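Local atomic coordinates of pectate lyase (Bacillus subtilis, PDB entry 5AMV), a protein that cleaves polygalacturonate by calcium-dependent elimination, releasing oligosaccharides with unsaturated galacturonosyl groups at their non-reducing ends. Residues A[338-350]-A[358-370]. Sequence-based numbering, arbitrary orientation. Where two conformers were deposited one is given.
Sequences VFSGGTALYDSGT and NASAANGLSSSVG. With ADA (alpha-D-galactopyranuronic acid), chain B.
Asp347 turns its carboxylate onto the first turn of the short helix 359-362 and takes one backbone N-H on each oxygen: Ser360 N lies 2.9 Å from OD1 and Ala359 N 3.0 Å from OD2. Both donors come in on the syn side, tilted out of the carboxylate plane, Ser360 N by 33°, and the two oxygens together accept the N-H groups of two successive residues. CG set between the backbone N and the carbonyl carbon (chi1 77°) places the carboxylate against this helix start. Thr350 OG1 donates at 2.7 Å to the anti lone pair of OD2, which thus accepts twice. Replacing Asp347 by an alanine would probably cost the amides of Ala359 and Ser360 these acceptors, and Thr350 OG1 its carboxylate partner. The third amide of that turn, Ala361 N, is satisfied by the N-cap residue Asn358, whose OD1 accepts in the carbonyl plane; its ND2 makes only a weak bond to Asp347 O. Strand 346-348 pairs in parallel with strand 317-326, as coils do in the right-handed parallel beta-helix of polysaccharide lyase family 1, and the helix packs beside this late coil, where Leu345, Ala359 and Leu365 all touch Ile336. Ser360 OG donates to Leu345 O at 2.6 Å, tilted a little from the carbonyl plane. Leu345 N in turn gives a nearly straight bond (172°) to Ser366 O, and Ser366 N reaches Thr343 O, a single bridge centred on Ala344 and Ser366. A Schellman motif with Gly364 at C-prime ends the helix, Leu365 N bonding Ser360 O and Gly364 N bonding Ala361 O; Asn363 N reaches Ser360 O from the opposite face to Leu365 N. Leu365 CD1 sits 4.0 Å from both Leu345 CB and Val338 CG2, while Val369 CG1 lies 3.8 Å from Ala344 CB.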
ATOM      1  N   VAL A 338      19.175  -1.208  -3.297  1.00 10.54           N
ATOM      2  CA  VAL A 338      19.655   0.176  -3.473  1.00 12.42           C
ATOM      3  C   VAL A 338      19.463   0.632  -4.919  1.00 12.75           C
ATOM      4  O   VAL A 338      19.888  -0.041  -5.878  1.00 12.93           O
ATOM      5  CB  VAL A 338      21.149   0.302  -3.063  1.00 12.25           C
ATOM      6  CG1 VAL A 338      21.524   1.780  -3.129  1.00 12.55           C
ATOM      7  CG2 VAL A 338      21.375  -0.246  -1.625  1.00 11.90           C
ATOM      8  N   PHE A 339      18.773   1.754  -5.083  1.00 12.85           N
ATOM      9  CA  PHE A 339      18.518   2.326  -6.415  1.00 14.84           C
ATOM     10  C   PHE A 339      19.375   3.597  -6.590  1.00 16.46           C
ATOM     11  O   PHE A 339      19.902   4.116  -5.616  1.00 15.95           O
ATOM     12  CB  PHE A 339      17.022   2.620  -6.555  1.00 14.22           C
ATOM     13  CG  PHE A 339      16.160   1.403  -6.354  1.00 15.37           C
ATOM     14  CD1 PHE A 339      16.018   0.468  -7.386  1.00 12.65           C
ATOM     15  CD2 PHE A 339      15.554   1.140  -5.108  1.00 14.60           C
ATOM     16  CE1 PHE A 339      15.247  -0.707  -7.233  1.00 15.62           C
ATOM     17  CE2 PHE A 339      14.774  -0.032  -4.935  1.00 12.63           C
ATOM     18  CZ  PHE A 339      14.615  -0.967  -6.000  1.00 14.76           C
ATOM     19  N   SER A 340      19.521   4.058  -7.832  1.00 18.65           N
ATOM     20  CA  SER A 340      20.295   5.272  -8.112  0.62 19.73           C
ATOM     21  C   SER A 340      19.716   6.445  -7.305  1.00 19.04           C
ATOM     22  O   SER A 340      18.487   6.622  -7.212  1.00 19.32           O
ATOM     23  CB  SER A 340      20.309   5.570  -9.618  0.62 20.02           C
ATOM     24  OG  SER A 340      21.159   6.667  -9.926  0.62 23.22           O
ATOM     25  N   GLY A 341      20.611   7.213  -6.688  1.00 19.04           N
ATOM     26  CA  GLY A 341      20.213   8.322  -5.831  1.00 18.12           C
ATOM     27  C   GLY A 341      20.051   7.837  -4.398  1.00 17.33           C
ATOM     28  O   GLY A 341      20.015   8.627  -3.466  1.00 16.61           O
ATOM     29  N   GLY A 342      19.959   6.519  -4.219  1.00 15.93           N
ATOM     30  CA  GLY A 342      19.901   5.962  -2.861  1.00 15.36           C
ATOM     31  C   GLY A 342      21.288   5.825  -2.252  1.00 15.68           C
ATOM     32  O   GLY A 342      22.117   5.033  -2.718  1.00 17.39           O
ATOM     33  N   THR A 343      21.571   6.625  -1.245  1.00 13.85           N
ATOM     34  CA  THR A 343      22.929   6.665  -0.701  1.00 14.56           C
ATOM     35  C   THR A 343      23.059   6.403   0.804  1.00 13.62           C
ATOM     36  O   THR A 343      24.172   6.264   1.319  1.00 13.63           O
ATOM     37  CB  THR A 343      23.587   8.029  -1.018  1.00 14.10           C
ATOM     38  OG1 THR A 343      22.959   9.065  -0.238  1.00 14.49           O
ATOM     39  CG2 THR A 343      23.477   8.351  -2.491  1.00 16.65           C
ATOM     40  N   ALA A 344      21.940   6.365   1.535  1.00 13.02           N
ATOM     41  CA  ALA A 344      22.004   6.397   2.977  1.00 12.36           C
ATOM     42  C   ALA A 344      20.875   5.550   3.587  1.00 12.07           C
ATOM     43  O   ALA A 344      19.771   5.505   3.045  1.00 11.35           O
ATOM     44  CB  ALA A 344      21.877   7.828   3.480  1.00 13.31           C
ATOM     45  N   LEU A 345      21.194   4.910   4.703  1.00 11.18           N
ATOM     46  CA  LEU A 345      20.219   4.131   5.473  1.00 10.73           C
ATOM     47  C   LEU A 345      20.739   4.075   6.898  1.00 11.26           C
ATOM     48  O   LEU A 345      21.890   3.643   7.141  1.00 11.22           O
ATOM     49  CB  LEU A 345      20.028   2.721   4.902  1.00  9.14           C
ATOM     50  CG  LEU A 345      19.305   1.682   5.781  1.00 10.47           C
ATOM     51  CD1 LEU A 345      17.786   2.069   5.943  1.00  8.99           C
ATOM     52  CD2 LEU A 345      19.460   0.311   5.173  1.00  9.14           C
ATOM     53  N   TYR A 346      19.928   4.533   7.840  1.00 10.92           N
ATOM     54  CA  TYR A 346      20.220   4.249   9.236  1.00 11.25           C
ATOM     55  C   TYR A 346      19.508   2.957   9.594  1.00 11.78           C
ATOM     56  O   TYR A 346      18.304   2.878   9.438  1.00 10.15           O
ATOM     57  CB  TYR A 346      19.704   5.365  10.167  1.00 12.13           C
ATOM     58  CG  TYR A 346      19.994   5.133  11.634  1.00 13.56           C
ATOM     59  CD1 TYR A 346      19.217   4.265  12.408  1.00 12.15           C
ATOM     60  CD2 TYR A 346      21.077   5.755  12.248  1.00 15.87           C
ATOM     61  CE1 TYR A 346      19.523   4.024  13.739  1.00 15.47           C
ATOM     62  CE2 TYR A 346      21.371   5.544  13.575  1.00 16.93           C
ATOM     63  CZ  TYR A 346      20.604   4.683  14.319  1.00 17.16           C
ATOM     64  OH  TYR A 346      20.925   4.451  15.633  1.00 20.77           O
ATOM     65  N   ASP A 347      20.236   1.960  10.085  1.00 12.04           N
ATOM     66  CA  ASP A 347      19.558   0.826  10.706  1.00 11.62           C
ATOM     67  C   ASP A 347      20.315   0.340  11.931  1.00 12.20           C
ATOM     68  O   ASP A 347      21.548   0.230  11.932  1.00 13.02           O
ATOM     69  CB  ASP A 347      19.200  -0.337   9.720  1.00 13.46           C
ATOM     70  CG  ASP A 347      20.374  -1.192   9.372  1.00 13.55           C
ATOM     71  OD1 ASP A 347      21.287  -0.669   8.708  1.00 14.67           O
ATOM     72  OD2 ASP A 347      20.391  -2.384   9.737  1.00 12.59           O
ATOM     73  N   SER A 348      19.549   0.090  12.969  1.00 11.28           N
ATOM     74  CA  SER A 348      20.077  -0.432  14.221  0.50 11.49           C
ATOM     75  C   SER A 348      19.188  -1.580  14.698  1.00 12.42           C
ATOM     76  O   SER A 348      17.973  -1.572  14.512  1.00 11.99           O
ATOM     77  CB  SER A 348      20.208   0.683  15.288  0.50 11.67           C
ATOM     78  OG  SER A 348      18.960   1.124  15.827  0.50  8.75           O
ATOM     79  N   GLY A 349      19.790  -2.569  15.316  1.00 11.29           N
ATOM     80  CA  GLY A 349      19.033  -3.667  15.892  1.00 11.73           C
ATOM     81  C   GLY A 349      18.384  -4.612  14.887  1.00  9.85           C
ATOM     82  O   GLY A 349      17.492  -5.382  15.274  1.00 11.38           O
ATOM     83  N   THR A 350      18.808  -4.554  13.623  1.00 10.20           N
ATOM     84  CA  THR A 350      18.246  -5.446  12.607  1.00  9.57           C
ATOM     85  C   THR A 350      18.649  -6.903  12.868  1.00 10.01           C
ATOM     86  O   THR A 350      19.838  -7.193  13.047  1.00  9.15           O
ATOM     87  CB  THR A 350      18.687  -4.999  11.185  1.00  9.64           C
ATOM     88  OG1 THR A 350      18.328  -3.629  10.989  1.00  9.83           O
ATOM     89  CG2 THR A 350      18.064  -5.921  10.078  1.00  7.80           C
ATOM     90  N   ASN A 358      23.958  -5.491  10.086  1.00 10.80           N
ATOM     91  CA  ASN A 358      23.795  -4.078   9.747  0.62 11.34           C
ATOM     92  C   ASN A 358      23.626  -3.970   8.262  1.00 11.75           C
ATOM     93  O   ASN A 358      24.565  -4.075   7.463  1.00 10.71           O
ATOM     94  CB  ASN A 358      24.912  -3.146  10.222  0.62 12.16           C
ATOM     95  CG  ASN A 358      24.471  -1.687  10.163  0.62 10.59           C
ATOM     96  OD1 ASN A 358      24.484  -1.063   9.096  0.62  8.83           O
ATOM     97  ND2 ASN A 358      23.986  -1.171  11.301  0.62 15.56           N
ATOM     98  N   ALA A 359      22.375  -3.757   7.876  1.00 11.08           N
ATOM     99  CA  ALA A 359      22.017  -3.760   6.454  1.00 10.88           C
ATOM    100  C   ALA A 359      22.683  -2.642   5.659  1.00 10.75           C
ATOM    101  O   ALA A 359      23.112  -2.824   4.517  1.00 10.46           O
ATOM    102  CB  ALA A 359      20.467  -3.632   6.323  1.00 12.58           C
ATOM    103  N   SER A 360      22.703  -1.466   6.273  1.00  9.98           N
ATOM    104  CA  SER A 360      23.290  -0.290   5.650  1.00  9.75           C
ATOM    105  C   SER A 360      24.789  -0.529   5.362  1.00 10.24           C
ATOM    106  O   SER A 360      25.230  -0.390   4.237  1.00 10.00           O
ATOM    107  CB  SER A 360      23.153   0.877   6.614  1.00 10.31           C
ATOM    108  OG  SER A 360      23.629   2.038   6.006  1.00 10.01           O
ATOM    109  N   ALA A 361      25.502  -0.987   6.387  1.00 11.25           N
ATOM    110  CA  ALA A 361      26.936  -1.199   6.308  1.00 11.79           C
ATOM    111  C   ALA A 361      27.234  -2.288   5.282  1.00 12.35           C
ATOM    112  O   ALA A 361      28.211  -2.199   4.535  1.00 13.21           O
ATOM    113  CB  ALA A 361      27.464  -1.603   7.668  1.00 12.57           C
ATOM    114  N   ALA A 362      26.380  -3.313   5.245  1.00 12.85           N
ATOM    115  CA  ALA A 362      26.537  -4.448   4.317  1.00 12.54           C
ATOM    116  C   ALA A 362      26.434  -4.025   2.855  1.00 13.45           C
ATOM    117  O   ALA A 362      26.874  -4.743   1.922  1.00 15.32           O
ATOM    118  CB  ALA A 362      25.519  -5.563   4.657  1.00 13.63           C
ATOM    119  N   ASN A 363      25.847  -2.836   2.646  1.00 11.69           N
ATOM    120  CA  ASN A 363      25.655  -2.303   1.310  1.00 11.88           C
ATOM    121  C   ASN A 363      26.529  -1.078   1.036  1.00 11.96           C
ATOM    122  O   ASN A 363      26.389  -0.442   0.007  1.00 12.44           O
ATOM    123  CB  ASN A 363      24.177  -1.944   1.090  1.00 10.44           C
ATOM    124  CG  ASN A 363      23.343  -3.167   0.765  1.00 10.86           C
ATOM    125  OD1 ASN A 363      23.233  -3.532  -0.399  1.00 13.62           O
ATOM    126  ND2 ASN A 363      22.770  -3.808   1.784  1.00 10.72           N
ATOM    127  N   GLY A 364      27.416  -0.788   1.982  1.00 12.85           N
ATOM    128  CA  GLY A 364      28.350   0.331   1.883  1.00 13.48           C
ATOM    129  C   GLY A 364      27.675   1.696   1.842  1.00 14.42           C
ATOM    130  O   GLY A 364      28.201   2.615   1.236  1.00 15.11           O
ATOM    131  N   LEU A 365      26.491   1.822   2.445  1.00 13.91           N
ATOM    132  CA  LEU A 365      25.756   3.096   2.402  1.00 13.63           C
ATOM    133  C   LEU A 365      26.223   3.972   3.558  1.00 14.12           C
ATOM    134  O   LEU A 365      26.909   3.474   4.461  1.00 14.33           O
ATOM    135  CB  LEU A 365      24.243   2.838   2.553  1.00 12.32           C
ATOM    136  CG  LEU A 365      23.617   2.057   1.403  1.00 13.24           C
ATOM    137  CD1 LEU A 365      22.191   1.670   1.768  1.00 14.26           C
ATOM    138  CD2 LEU A 365      23.640   2.857   0.086  1.00 16.45           C
ATOM    139  N   SER A 366      25.863   5.261   3.522  1.00 15.10           N
ATOM    140  CA  SER A 366      26.058   6.131   4.670  0.50 15.21           C
ATOM    141  C   SER A 366      25.144   5.697   5.817  1.00 15.98           C
ATOM    142  O   SER A 366      23.961   5.327   5.598  1.00 15.73           O
ATOM    143  CB  SER A 366      25.785   7.593   4.304  0.50 15.12           C
ATOM    144  OG  SER A 366      25.682   8.370   5.472  0.50 13.95           O
ATOM    145  N   SER A 367      25.694   5.739   7.022  1.00 16.26           N
ATOM    146  CA  SER A 367      24.994   5.315   8.216  1.00 18.43           C
ATOM    147  C   SER A 367      24.009   6.347   8.747  1.00 18.52           C
ATOM    148  O   SER A 367      23.245   6.047   9.654  1.00 19.72           O
ATOM    149  CB  SER A 367      26.000   4.961   9.313  1.00 19.46           C
ATOM    150  OG  SER A 367      26.709   6.126   9.740  1.00 21.10           O
ATOM    151  N   SER A 368      24.052   7.567   8.212  1.00 18.56           N
ATOM    152  CA  SER A 368      23.196   8.645   8.678  0.50 18.85           C
ATOM    153  C   SER A 368      22.258   9.063   7.561  1.00 17.93           C
ATOM    154  O   SER A 368      22.648   9.064   6.396  1.00 18.59           O
ATOM    155  CB  SER A 368      24.065   9.837   9.066  0.50 18.78           C
ATOM    156  OG  SER A 368      24.759  10.300   7.917  0.50 22.03           O
ATOM    157  N   VAL A 369      21.033   9.438   7.921  1.00 16.80           N
ATOM    158  CA  VAL A 369      20.072   9.916   6.926  1.00 14.75           C
ATOM    159  C   VAL A 369      19.677  11.364   7.219  1.00 15.09           C
ATOM    160  O   VAL A 369      18.709  11.866   6.664  1.00 13.52           O
ATOM    161  CB  VAL A 369      18.799   8.997   6.867  1.00 14.23           C
ATOM    162  CG1 VAL A 369      19.104   7.712   6.038  1.00 14.17           C
ATOM    163  CG2 VAL A 369      18.300   8.697   8.281  1.00 13.61           C
ATOM    164  N   GLY A 370      20.461  12.019   8.074  1.00 14.48           N
ATOM    165  CA  GLY A 370      20.350  13.466   8.260  1.00 14.63           C
ATOM    166  C   GLY A 370      19.221  13.916   9.169  1.00 14.84           C
ATOM    167  O   GLY A 370      18.944  15.142   9.280  1.00 15.67           O
TER
HETATM  168  C1  ADA B   3      10.546  -3.058 -10.412  1.00 20.85           C
HETATM  169  C2  ADA B   3      10.022  -2.373 -11.686  1.00 21.06           C
HETATM  170  C3  ADA B   3      11.101  -1.467 -12.284  1.00 21.29           C
HETATM  171  C4  ADA B   3      11.569  -0.431 -11.276  1.00 19.05           C
HETATM  172  C5  ADA B   3      12.083  -1.150 -10.033  1.00 17.89           C
HETATM  173  C6  ADA B   3      12.295  -0.105  -8.961  1.00 16.45           C
HETATM  174  O2  ADA B   3       9.757  -3.404 -12.648  1.00 24.83           O
HETATM  175  O3  ADA B   3      10.573  -0.765 -13.419  1.00 21.79           O
HETATM  176  O4  ADA B   3      10.431   0.373 -10.903  1.00 19.44           O
HETATM  177  O5  ADA B   3      11.091  -2.084  -9.519  1.00 21.48           O
HETATM  178  O6B ADA B   3      11.657  -0.253  -7.882  1.00 13.90           O
HETATM  179  O6A ADA B   3      13.066   0.887  -9.171  1.00 16.00           O
HETATM  180  O   HOH W   1      23.218   2.836  10.587  1.00 24.94           O